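Local coordinates for protein Ras-3 from Cryphonectria parasitica (Cryphonectria parasitica, PDB 4KU4) that belongs to the Ras family of small P-loop proteins and carries guanosine-5'-diphosphate (GDP) and magnesium in this structure, at residues I13-A18 with N86-I91; V32-H37 with T180-A185; E48-R53 with H63-D68; L139-G144 with F186-R191. One frame throughout, in Å; residues are numbered along the deposited sequence.

How the contacts relate
All four contacts build one P-loop α/β domain around a six-stranded mixed sheet. Contact 1 pairs strands 15-20 and 88-94 in its middle; contact 3, the hairpin of strands 50-57 and 60-67, joins on one side, and contact 4 reaches strand 140-145 on the other, each centred about 9 Å from the centre of contact 1. Helix 182-196 is shared: its start meets helix 27-35 in contact 2 and its middle covers strand 140-145 in contact 4. Along the chain, contact 3 is nested inside the loops closed by contacts 1 and 2, while contact 2 crosses contacts 1 and 4. Residues far apart in sequence are thereby gathered into a single compact core.

Contact 1: residues I13-A18 with N86-I91; sequences ITDKIA and NELFVI
The Phe89 ring meets Ala18 obliquely, the methyl CB lying 3.8 Å from CE1, and the flat carboxamide of Asn86 approaches the same methyl, with ND2 3.5 Å from Ala18 CB. The small alanine leaves room for both groups. The Asn86 oxygen OD1 is 3.3 Å from Ile17 C, while its ND2 is hydrogen-bonded to Trp82 O. Two further flat groups, the carboxylates of Asp15 and Glu87, are nearly parallel (planes 21° apart), with Asp15 OD1 only 3.0 Å from Glu87 OE1. Two like charges this close, with Asp193 OD2 near Glu87 OE2, would probably raise the affinity of one for a proton. A water joins Glu87 OE1 to Lys16 N. Between the backbones, Lys16 O takes two donors, Glu87 N and Leu88 N; Ala18 N bonds to Leu88 O, and Val90 N to Ala18 O at 3.0 Å, as expected of parallel strands. Branched Ile17 suits the buried face opposite Ala18: its CG2, anti to the backbone N, reaches Val90 CG2 at 3.7 Å. This pair lies inside the sheet, flanked by strands 60-67 and 140-145. Helix 182-196 covers Leu88 and Val90, and helix 98-118 covers Phe89 and Ile91 on the other face.

Contact 2: residues V32-H37 with T180-A185; sequences VNLTKH and TNVEEA
Val182 fills the tight part of this contact, its two methyls directed at helix 27-35. CG1 lies 3.9 Å from Leu34 CB, and CG2 is 3.5 Å from Asn33 OD1, which is equally near Val182 CB. For Asn33, chi1 of -176°, with CG anti to the backbone N, carries the carboxamide toward Val182, and OD1 makes the contact. Leu34 CD1 touches the aliphatic CG of Glu183, whose carboxylate is left for charged partners. Leucine and valine suit the buried side, having no polar side-chain atoms to satisfy.

The outer side is looser. Lys36, exposed at the end of helix 27-35, has positive phi (62°) and closes a Schellman motif. Its bent chain brings NZ to 3.7 Å from Glu183 OE2, a long salt bridge, the side chains crossing at about a right angle. One water bridges the gap, accepting from Lys36 NZ and donating to the same oxygen. Arg53 of strand 50-57, the closer charged partner of Glu183, would probably favour the ionised carboxylate, with weaker help from Lys36. The inner part is van der Waals packing, an amide oxygen against valine included, with no hydrogen bond across it; the outer side relies on charge and water.

Contact 3: residues E48-R53 with H63-D68; sequences EDSYRR and HLEILD. With MG (magnesium ion), chain E.
Tyr51 and Ile66 exchange a pair of backbone hydrogen bonds, and Ile66 N to Tyr51 O is short and almost straight, 2.7 Å at 175°. Arg53 and Leu64 repeat the exchange further along, whereas Asp68 N to Asp49 O is weak at 3.4 Å. Asp49 OD2 binds a magnesium ion at 2.2 Å, five waters filling the remaining places, and its other oxygen, OD1, is hydrogen-bonded to Tyr43 OH. One of the five donates to Glu48 O. A different water is shared by Asp49 N, Tyr51 OH and Asp68 OD2, and another ties Ser50 OG, Arg52 NH1 and Glu65 OE1 together.

The two strands form an antiparallel β-hairpin at the edge of the Ras-family sheet, and Asp68 follows directly, at the start of the family's DxxG motif. Its OD2 is hydrogen-bonded to Thr28 of the probable P-loop, and the nearest atom of its side chain is about 4 Å from a second magnesium ion.

On the buried face the Tyr51 ring takes Asp49 CB over one face and Asp68 CB at its edge, in plane, 3.9 Å from CE2. Aromatic breadth lets Tyr51 span both residues while its hydroxyl reaches water. On the Ser50 and Arg52 face, the Arg52 chain runs alongside His63, whose NE2 is 3.6 Å from Arg52 CB and whose ND1 is hydrogen-bonded to Gly11 O, the guanidinium and imidazole planes 78° apart.

Contact 4: residues L139-G144 with F186-R191; sequences LVVLVG and FFSVVR
Ser188 OG is the polar atom at the centre of this contact: it hydrogen-bonds to Ala185 O in the preceding turn of its own helix and turns toward Val141, 3.5 Å from CB and just as near CG2. Chi1 of 70° sets OG between the backbone N and carbonyl carbon, from where it can bond back to the helix. With its hydrogen-bonding need met there, a small serine can face the apolar strand. The setting is the α/β sandwich of the P-loop fold, in which helix 182-196 lies over the sheet. Here the axes of the segments 186-191 and 140-144 approach to 7.8 Å and run at 158°, close to antiparallel.

Val189 lies directly against the strand, where its CG1 sits over the backbone, 3.4 Å from Leu139 O and almost as near Val140 C and Val141 N. That nitrogen is hydrogen-bonded to Phe89 of the adjoining strand, so the methyl meets a backbone already occupied in the sheet. The methyl CG1 of Val141 meets CG1 of Val189 at 3.7 Å, the two side chains crossing at about a right angle. Valine fits here because the one CG1 branch of Val189 both lies on the strand backbone and meets Val141, with no polar group needing a partner.

Phe187, Val190 and Arg191 turn toward strand 50-57, with Phe187 on Cys55 and Val190 on Ile57. Arg191 NE forms a salt bridge with Asp58 OD2, and Phe187 CB sits 3.6 Å above the plane of the Arg191 guanidinium, offset toward the rim of that group.

Contact 1: residues I13-A18 with N86-I91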
# COMPACT_ATOMS: atom_id res chain seq x y z
N ILE A 13 13.13 4.79 12.50
CA ILE A 13 12.22 4.69 11.37
C ILE A 13 12.85 5.33 10.16
O ILE A 13 13.35 6.45 10.23
CB ILE A 13 10.89 5.37 11.70
CG1 ILE A 13 10.21 4.63 12.85
CG2 ILE A 13 9.98 5.41 10.49
CD1 ILE A 13 10.05 3.16 12.58
N THR A 14 12.86 4.61 9.04
CA THR A 14 13.46 5.13 7.83
C THR A 14 12.41 5.54 6.78
O THR A 14 12.68 6.40 5.94
CB THR A 14 14.40 4.10 7.20
OG1 THR A 14 13.65 2.93 6.87
CG2 THR A 14 15.49 3.73 8.19
N ASP A 15 11.23 4.93 6.84
CA ASP A 15 10.19 5.18 5.83
C ASP A 15 8.78 5.16 6.41
O ASP A 15 8.42 4.23 7.13
CB ASP A 15 10.30 4.15 4.72
CG ASP A 15 11.61 4.24 3.97
OD1 ASP A 15 11.72 5.13 3.09
OD2 ASP A 15 12.51 3.42 4.25
N LYS A 16 7.99 6.16 6.05
CA LYS A 16 6.62 6.25 6.54
C LYS A 16 5.66 5.93 5.40
O LYS A 16 5.57 6.68 4.43
CB LYS A 16 6.33 7.66 7.09
CG LYS A 16 7.02 7.96 8.41
CD LYS A 16 7.21 9.46 8.57
CE LYS A 16 7.70 9.83 9.96
NZ LYS A 16 8.26 11.23 10.00
N ILE A 17 4.95 4.82 5.53
CA ILE A 17 4.01 4.39 4.51
C ILE A 17 2.58 4.46 5.04
O ILE A 17 2.31 4.03 6.16
CB ILE A 17 4.29 2.93 4.12
CG1 ILE A 17 5.77 2.74 3.79
CG2 ILE A 17 3.41 2.55 2.98
CD1 ILE A 17 6.14 1.31 3.50
N ALA A 18 1.66 4.98 4.22
CA ALA A 18 0.25 4.91 4.58
C ALA A 18 -0.53 3.87 3.75
O ALA A 18 -0.33 3.77 2.54
CB ALA A 18 -0.41 6.31 4.50
N ASN A 86 2.71 11.03 5.55
CA ASN A 86 3.43 9.87 5.03
C ASN A 86 4.14 10.15 3.70
O ASN A 86 3.74 11.04 2.95
CB ASN A 86 2.49 8.66 4.91
CG ASN A 86 2.12 8.08 6.25
OD1 ASN A 86 2.85 7.24 6.81
ND2 ASN A 86 0.99 8.49 6.78
N GLU A 87 5.20 9.39 3.43
CA GLU A 87 6.03 9.59 2.24
C GLU A 87 5.63 8.66 1.09
O GLU A 87 5.66 9.04 -0.08
CB GLU A 87 7.52 9.39 2.58
CG GLU A 87 8.38 8.83 1.43
CD GLU A 87 9.86 8.51 1.79
OE1 GLU A 87 10.14 7.64 2.67
OE2 GLU A 87 10.76 9.11 1.14
N LEU A 88 5.25 7.43 1.44
CA LEU A 88 4.99 6.40 0.46
C LEU A 88 3.62 5.82 0.72
O LEU A 88 3.13 5.87 1.85
CB LEU A 88 6.04 5.30 0.57
CG LEU A 88 7.49 5.75 0.63
CD1 LEU A 88 8.42 4.61 1.06
CD2 LEU A 88 7.95 6.34 -0.71
N PHE A 89 3.01 5.25 -0.31
CA PHE A 89 1.62 4.82 -0.25
C PHE A 89 1.33 3.47 -0.87
O PHE A 89 1.79 3.15 -1.96
CB PHE A 89 0.73 5.89 -0.89
CG PHE A 89 0.79 7.21 -0.19
CD1 PHE A 89 -0.09 7.49 0.85
CD2 PHE A 89 1.74 8.15 -0.53
CE1 PHE A 89 -0.03 8.70 1.52
CE2 PHE A 89 1.81 9.37 0.14
CZ PHE A 89 0.92 9.63 1.17
N VAL A 90 0.54 2.69 -0.14
CA VAL A 90 0.05 1.43 -0.63
C VAL A 90 -1.46 1.55 -0.71
O VAL A 90 -2.15 1.65 0.31
CB VAL A 90 0.43 0.30 0.33
CG1 VAL A 90 -0.11 -1.04 -0.17
CG2 VAL A 90 1.96 0.25 0.51
N ILE A 91 -1.98 1.59 -1.94
CA ILE A 91 -3.41 1.73 -2.17
C ILE A 91 -3.99 0.37 -2.55
O ILE A 91 -3.67 -0.17 -3.61
CB ILE A 91 -3.68 2.80 -3.22
CG1 ILE A 91 -2.94 4.08 -2.80
CG2 ILE A 91 -5.18 3.03 -3.42
CD1 ILE A 91 -3.26 5.28 -3.69
O HOH W 1 9.35 8.50 5.23

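Contact 2: residues V32-H37 with T180-A185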
# COMPACT_ATOMS: atom_id res chain seq x y z
N VAL A 32 -0.46 -6.64 9.04
CA VAL A 32 -0.21 -7.61 10.10
C VAL A 32 0.64 -8.77 9.56
O VAL A 32 1.56 -9.25 10.22
CB VAL A 32 -1.56 -8.12 10.68
CG1 VAL A 32 -1.35 -9.32 11.56
CG2 VAL A 32 -2.26 -7.00 11.44
N ASN A 33 0.36 -9.18 8.34
CA ASN A 33 1.18 -10.18 7.67
C ASN A 33 2.61 -9.70 7.45
O ASN A 33 3.57 -10.37 7.85
CB ASN A 33 0.54 -10.63 6.35
CG ASN A 33 1.33 -11.74 5.66
OD1 ASN A 33 2.20 -11.48 4.81
ND2 ASN A 33 1.04 -12.99 6.03
N LEU A 34 2.76 -8.53 6.84
CA LEU A 34 4.07 -7.96 6.57
C LEU A 34 4.93 -7.87 7.82
O LEU A 34 6.10 -8.20 7.78
CB LEU A 34 3.93 -6.58 5.95
CG LEU A 34 5.25 -5.84 5.76
CD1 LEU A 34 6.01 -6.41 4.56
CD2 LEU A 34 4.98 -4.36 5.60
N THR A 35 4.34 -7.39 8.92
CA THR A 35 5.09 -7.11 10.13
C THR A 35 5.27 -8.31 11.05
O THR A 35 5.91 -8.19 12.09
CB THR A 35 4.49 -5.93 10.91
OG1 THR A 35 3.16 -6.28 11.32
CG2 THR A 35 4.46 -4.68 10.05
N LYS A 36 4.71 -9.45 10.68
CA LYS A 36 4.90 -10.69 11.44
C LYS A 36 4.34 -10.54 12.85
O LYS A 36 4.91 -11.02 13.82
CB LYS A 36 6.39 -11.07 11.47
CG LYS A 36 7.07 -11.11 10.09
CD LYS A 36 6.97 -12.49 9.46
CE LYS A 36 7.44 -12.46 8.01
NZ LYS A 36 8.81 -11.86 7.89
N HIS A 37 3.19 -9.87 12.94
CA HIS A 37 2.51 -9.63 14.21
C HIS A 37 2.10 -10.98 14.82
O HIS A 37 1.88 -11.94 14.09
CB HIS A 37 1.27 -8.76 13.94
CG HIS A 37 0.68 -8.13 15.17
ND1 HIS A 37 -0.12 -8.82 16.05
CD2 HIS A 37 0.76 -6.87 15.64
CE1 HIS A 37 -0.50 -8.01 17.02
NE2 HIS A 37 0.01 -6.81 16.79
N THR A 180 1.37 -14.24 0.03
CA THR A 180 1.90 -14.18 -1.33
C THR A 180 2.16 -12.75 -1.79
O THR A 180 1.25 -11.92 -1.82
CB THR A 180 0.93 -14.84 -2.32
OG1 THR A 180 0.48 -16.09 -1.79
CG2 THR A 180 1.59 -15.07 -3.68
N ASN A 181 3.42 -12.47 -2.13
CA ASN A 181 3.86 -11.20 -2.69
C ASN A 181 3.71 -10.01 -1.75
O ASN A 181 3.85 -8.87 -2.18
CB ASN A 181 3.13 -10.88 -4.01
CG ASN A 181 3.34 -11.95 -5.07
OD1 ASN A 181 4.37 -12.61 -5.11
ND2 ASN A 181 2.36 -12.10 -5.97
N VAL A 182 3.41 -10.26 -0.48
CA VAL A 182 3.22 -9.15 0.45
C VAL A 182 4.49 -8.30 0.59
O VAL A 182 4.44 -7.07 0.46
CB VAL A 182 2.71 -9.62 1.83
CG1 VAL A 182 2.62 -8.42 2.78
CG2 VAL A 182 1.33 -10.26 1.70
N GLU A 183 5.65 -8.92 0.85
CA GLU A 183 6.87 -8.11 0.97
C GLU A 183 7.18 -7.34 -0.32
O GLU A 183 7.58 -6.18 -0.28
CB GLU A 183 8.08 -8.95 1.41
CG GLU A 183 8.05 -9.34 2.88
CD GLU A 183 9.32 -10.05 3.33
OE1 GLU A 183 10.20 -10.32 2.48
OE2 GLU A 183 9.41 -10.34 4.53
N GLU A 184 7.02 -7.99 -1.47
CA GLU A 184 7.28 -7.33 -2.75
C GLU A 184 6.44 -6.06 -2.87
O GLU A 184 6.92 -5.03 -3.33
CB GLU A 184 6.98 -8.27 -3.91
CG GLU A 184 8.08 -9.30 -4.14
CD GLU A 184 8.08 -10.46 -3.15
OE1 GLU A 184 7.21 -10.56 -2.26
OE2 GLU A 184 9.01 -11.28 -3.26
N ALA A 185 5.19 -6.12 -2.42
CA ALA A 185 4.30 -4.98 -2.55
C ALA A 185 4.79 -3.79 -1.73
O ALA A 185 4.96 -2.70 -2.26
CB ALA A 185 2.92 -5.37 -2.13
O HOH W 2 10.31 -12.54 5.35

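Contact 3: residues E48-R53 with H63-D68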
# COMPACT_ATOMS: atom_id res chain seq x y z
N GLU A 48 -7.47 1.41 14.64
CA GLU A 48 -6.29 1.01 13.87
C GLU A 48 -4.97 1.34 14.53
O GLU A 48 -4.85 2.35 15.22
CB GLU A 48 -6.29 1.65 12.49
CG GLU A 48 -7.25 1.02 11.53
CD GLU A 48 -8.68 1.43 11.79
OE1 GLU A 48 -8.90 2.55 12.35
OE2 GLU A 48 -9.58 0.64 11.44
N ASP A 49 -3.97 0.51 14.29
CA ASP A 49 -2.64 0.74 14.84
C ASP A 49 -1.68 1.19 13.77
O ASP A 49 -1.98 1.13 12.57
CB ASP A 49 -2.04 -0.56 15.41
CG ASP A 49 -2.77 -1.06 16.66
OD1 ASP A 49 -2.35 -2.11 17.19
OD2 ASP A 49 -3.75 -0.42 17.11
N SER A 50 -0.53 1.70 14.22
CA SER A 50 0.59 1.97 13.33
C SER A 50 1.42 0.72 13.57
O SER A 50 1.49 0.22 14.70
CB SER A 50 1.35 3.22 13.74
OG SER A 50 2.70 3.16 13.31
N TYR A 51 2.04 0.19 12.52
CA TYR A 51 2.81 -1.06 12.62
C TYR A 51 4.23 -0.84 12.15
O TYR A 51 4.50 0.06 11.37
CB TYR A 51 2.15 -2.16 11.78
CG TYR A 51 0.78 -2.58 12.25
CD1 TYR A 51 0.63 -3.62 13.15
CD2 TYR A 51 -0.36 -1.94 11.77
CE1 TYR A 51 -0.62 -4.02 13.59
CE2 TYR A 51 -1.62 -2.33 12.21
CZ TYR A 51 -1.74 -3.36 13.11
OH TYR A 51 -2.98 -3.76 13.53
N ARG A 52 5.16 -1.69 12.61
CA ARG A 52 6.56 -1.54 12.23
C ARG A 52 7.13 -2.83 11.66
O ARG A 52 6.82 -3.93 12.14
CB ARG A 52 7.40 -1.11 13.43
CG ARG A 52 7.10 0.28 13.97
CD ARG A 52 7.72 0.49 15.34
NE ARG A 52 7.29 -0.53 16.29
CZ ARG A 52 6.15 -0.53 16.97
NH1 ARG A 52 5.26 0.46 16.84
NH2 ARG A 52 5.90 -1.53 17.80
N ARG A 53 7.98 -2.69 10.66
CA ARG A 53 8.76 -3.81 10.14
C ARG A 53 10.23 -3.39 10.02
O ARG A 53 10.58 -2.50 9.24
CB ARG A 53 8.22 -4.26 8.78
CG ARG A 53 9.12 -5.28 8.05
CD ARG A 53 9.04 -6.68 8.65
NE ARG A 53 10.06 -7.57 8.08
CZ ARG A 53 9.88 -8.36 7.02
NH1 ARG A 53 10.87 -9.11 6.58
NH2 ARG A 53 8.71 -8.40 6.40
N HIS A 63 13.57 0.47 8.31
CA HIS A 63 12.58 0.32 9.37
C HIS A 63 11.32 1.05 8.91
O HIS A 63 11.25 2.27 8.92
CB HIS A 63 13.11 0.90 10.69
CG HIS A 63 12.31 0.51 11.90
ND1 HIS A 63 12.73 0.78 13.18
CD2 HIS A 63 11.12 -0.13 12.02
CE1 HIS A 63 11.84 0.31 14.04
NE2 HIS A 63 10.86 -0.25 13.36
N LEU A 64 10.34 0.27 8.47
CA LEU A 64 9.12 0.82 7.90
C LEU A 64 8.11 1.05 9.02
O LEU A 64 7.94 0.21 9.89
CB LEU A 64 8.54 -0.15 6.88
CG LEU A 64 9.53 -0.77 5.87
CD1 LEU A 64 8.82 -1.70 4.87
CD2 LEU A 64 10.28 0.33 5.14
N GLU A 65 7.48 2.22 9.01
CA GLU A 65 6.37 2.49 9.91
C GLU A 65 5.13 2.60 9.02
O GLU A 65 5.06 3.46 8.14
CB GLU A 65 6.60 3.79 10.69
CG GLU A 65 5.55 4.10 11.75
CD GLU A 65 6.06 5.09 12.77
OE1 GLU A 65 6.19 4.71 13.95
OE2 GLU A 65 6.36 6.24 12.39
N ILE A 66 4.17 1.71 9.24
CA ILE A 66 3.01 1.64 8.35
C ILE A 66 1.76 2.09 9.08
O ILE A 66 1.35 1.48 10.07
CB ILE A 66 2.83 0.21 7.80
CG1 ILE A 66 4.07 -0.21 7.01
CG2 ILE A 66 1.62 0.12 6.90
CD1 ILE A 66 4.61 -1.53 7.42
N LEU A 67 1.16 3.16 8.58
CA LEU A 67 -0.12 3.65 9.08
C LEU A 67 -1.29 2.87 8.48
O LEU A 67 -1.60 3.00 7.30
CB LEU A 67 -0.25 5.14 8.80
CG LEU A 67 -1.48 5.79 9.43
CD1 LEU A 67 -1.35 5.85 10.94
CD2 LEU A 67 -1.71 7.18 8.86
N ASP A 68 -1.94 2.05 9.30
CA ASP A 68 -3.16 1.38 8.89
C ASP A 68 -4.25 2.42 9.08
O ASP A 68 -4.14 3.28 9.96
CB ASP A 68 -3.40 0.14 9.77
CG ASP A 68 -4.52 -0.76 9.26
OD1 ASP A 68 -4.99 -0.55 8.12
OD2 ASP A 68 -4.92 -1.69 9.98
MG MG E . -3.81 0.53 19.12
O HOH W 3 -4.53 2.35 18.25
O HOH W 4 -4.97 -1.93 12.52
O HOH W 5 4.95 2.75 15.25
O HOH W 6 -4.48 1.20 21.14
O HOH W 7 -5.75 -0.22 19.03
O HOH W 8 -3.68 -1.08 20.30
O HOH W 9 -1.71 1.22 19.46

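Contact 4: residues L139-G144 with F186-R191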
# COMPACT_ATOMS: atom_id res chain seq x y z
N LEU A 139 5.97 6.58 -6.08
CA LEU A 139 6.00 6.41 -4.62
C LEU A 139 4.70 5.79 -4.12
O LEU A 139 4.47 5.65 -2.92
CB LEU A 139 6.27 7.75 -3.91
CG LEU A 139 7.61 8.41 -4.29
CD1 LEU A 139 7.91 9.61 -3.43
CD2 LEU A 139 8.74 7.39 -4.18
N VAL A 140 3.85 5.43 -5.07
CA VAL A 140 2.60 4.75 -4.78
C VAL A 140 2.62 3.37 -5.39
O VAL A 140 3.14 3.17 -6.49
CB VAL A 140 1.40 5.52 -5.38
CG1 VAL A 140 0.11 4.79 -5.10
CG2 VAL A 140 1.35 6.94 -4.83
N VAL A 141 2.04 2.40 -4.69
CA VAL A 141 1.82 1.09 -5.30
C VAL A 141 0.35 0.72 -5.18
O VAL A 141 -0.24 0.83 -4.10
CB VAL A 141 2.75 -0.03 -4.74
CG1 VAL A 141 2.61 -0.19 -3.23
CG2 VAL A 141 2.49 -1.37 -5.47
N LEU A 142 -0.25 0.33 -6.30
CA LEU A 142 -1.60 -0.21 -6.27
C LEU A 142 -1.51 -1.69 -6.03
O LEU A 142 -0.81 -2.40 -6.75
CB LEU A 142 -2.30 0.02 -7.61
CG LEU A 142 -2.73 1.42 -8.03
CD1 LEU A 142 -3.09 1.31 -9.49
CD2 LEU A 142 -3.92 1.93 -7.21
N VAL A 143 -2.25 -2.17 -5.04
CA VAL A 143 -2.19 -3.58 -4.65
C VAL A 143 -3.52 -4.27 -4.91
O VAL A 143 -4.55 -3.87 -4.39
CB VAL A 143 -1.81 -3.73 -3.17
CG1 VAL A 143 -1.99 -5.18 -2.70
CG2 VAL A 143 -0.39 -3.26 -2.91
N GLY A 144 -3.50 -5.31 -5.74
CA GLY A 144 -4.69 -6.11 -5.95
C GLY A 144 -4.66 -7.28 -4.98
O GLY A 144 -3.98 -8.27 -5.24
N PHE A 186 5.00 -4.00 -0.43
CA PHE A 186 5.47 -2.93 0.45
C PHE A 186 6.86 -2.43 0.07
O PHE A 186 7.11 -1.22 0.07
CB PHE A 186 5.50 -3.37 1.91
CG PHE A 186 4.15 -3.43 2.56
CD1 PHE A 186 3.61 -2.30 3.16
CD2 PHE A 186 3.42 -4.62 2.61
CE1 PHE A 186 2.37 -2.34 3.76
CE2 PHE A 186 2.18 -4.65 3.22
CZ PHE A 186 1.66 -3.51 3.80
N PHE A 187 7.79 -3.34 -0.23
CA PHE A 187 9.14 -2.92 -0.54
C PHE A 187 9.22 -2.18 -1.88
O PHE A 187 10.16 -1.44 -2.13
CB PHE A 187 10.11 -4.11 -0.56
CG PHE A 187 10.24 -4.81 0.76
CD1 PHE A 187 9.63 -4.33 1.91
CD2 PHE A 187 10.99 -5.97 0.84
CE1 PHE A 187 9.77 -4.99 3.12
CE2 PHE A 187 11.12 -6.64 2.05
CZ PHE A 187 10.52 -6.15 3.19
N SER A 188 8.22 -2.37 -2.74
CA SER A 188 8.25 -1.78 -4.06
C SER A 188 8.36 -0.26 -4.02
O SER A 188 9.05 0.34 -4.85
CB SER A 188 7.05 -2.22 -4.91
OG SER A 188 5.82 -1.65 -4.45
N VAL A 189 7.70 0.37 -3.05
CA VAL A 189 7.72 1.83 -3.02
C VAL A 189 9.01 2.35 -2.43
O VAL A 189 9.47 3.45 -2.77
CB VAL A 189 6.50 2.41 -2.29
CG1 VAL A 189 5.27 2.35 -3.22
CG2 VAL A 189 6.24 1.68 -0.99
N VAL A 190 9.62 1.58 -1.54
CA VAL A 190 10.94 1.92 -1.04
C VAL A 190 11.96 1.82 -2.18
O VAL A 190 12.80 2.71 -2.35
CB VAL A 190 11.39 0.99 0.10
CG1 VAL A 190 12.86 1.29 0.47
CG2 VAL A 190 10.44 1.12 1.31
N ARG A 191 11.87 0.73 -2.94
CA ARG A 191 12.75 0.50 -4.08
C ARG A 191 12.62 1.62 -5.10
O ARG A 191 13.62 2.08 -5.65
CB ARG A 191 12.45 -0.85 -4.72
CG ARG A 191 12.97 -2.02 -3.89
CD ARG A 191 12.61 -3.37 -4.45
NE ARG A 191 13.26 -4.42 -3.68
CZ ARG A 191 12.67 -5.52 -3.23
NH1 ARG A 191 11.39 -5.73 -3.49
NH2 ARG A 191 13.36 -6.42 -2.52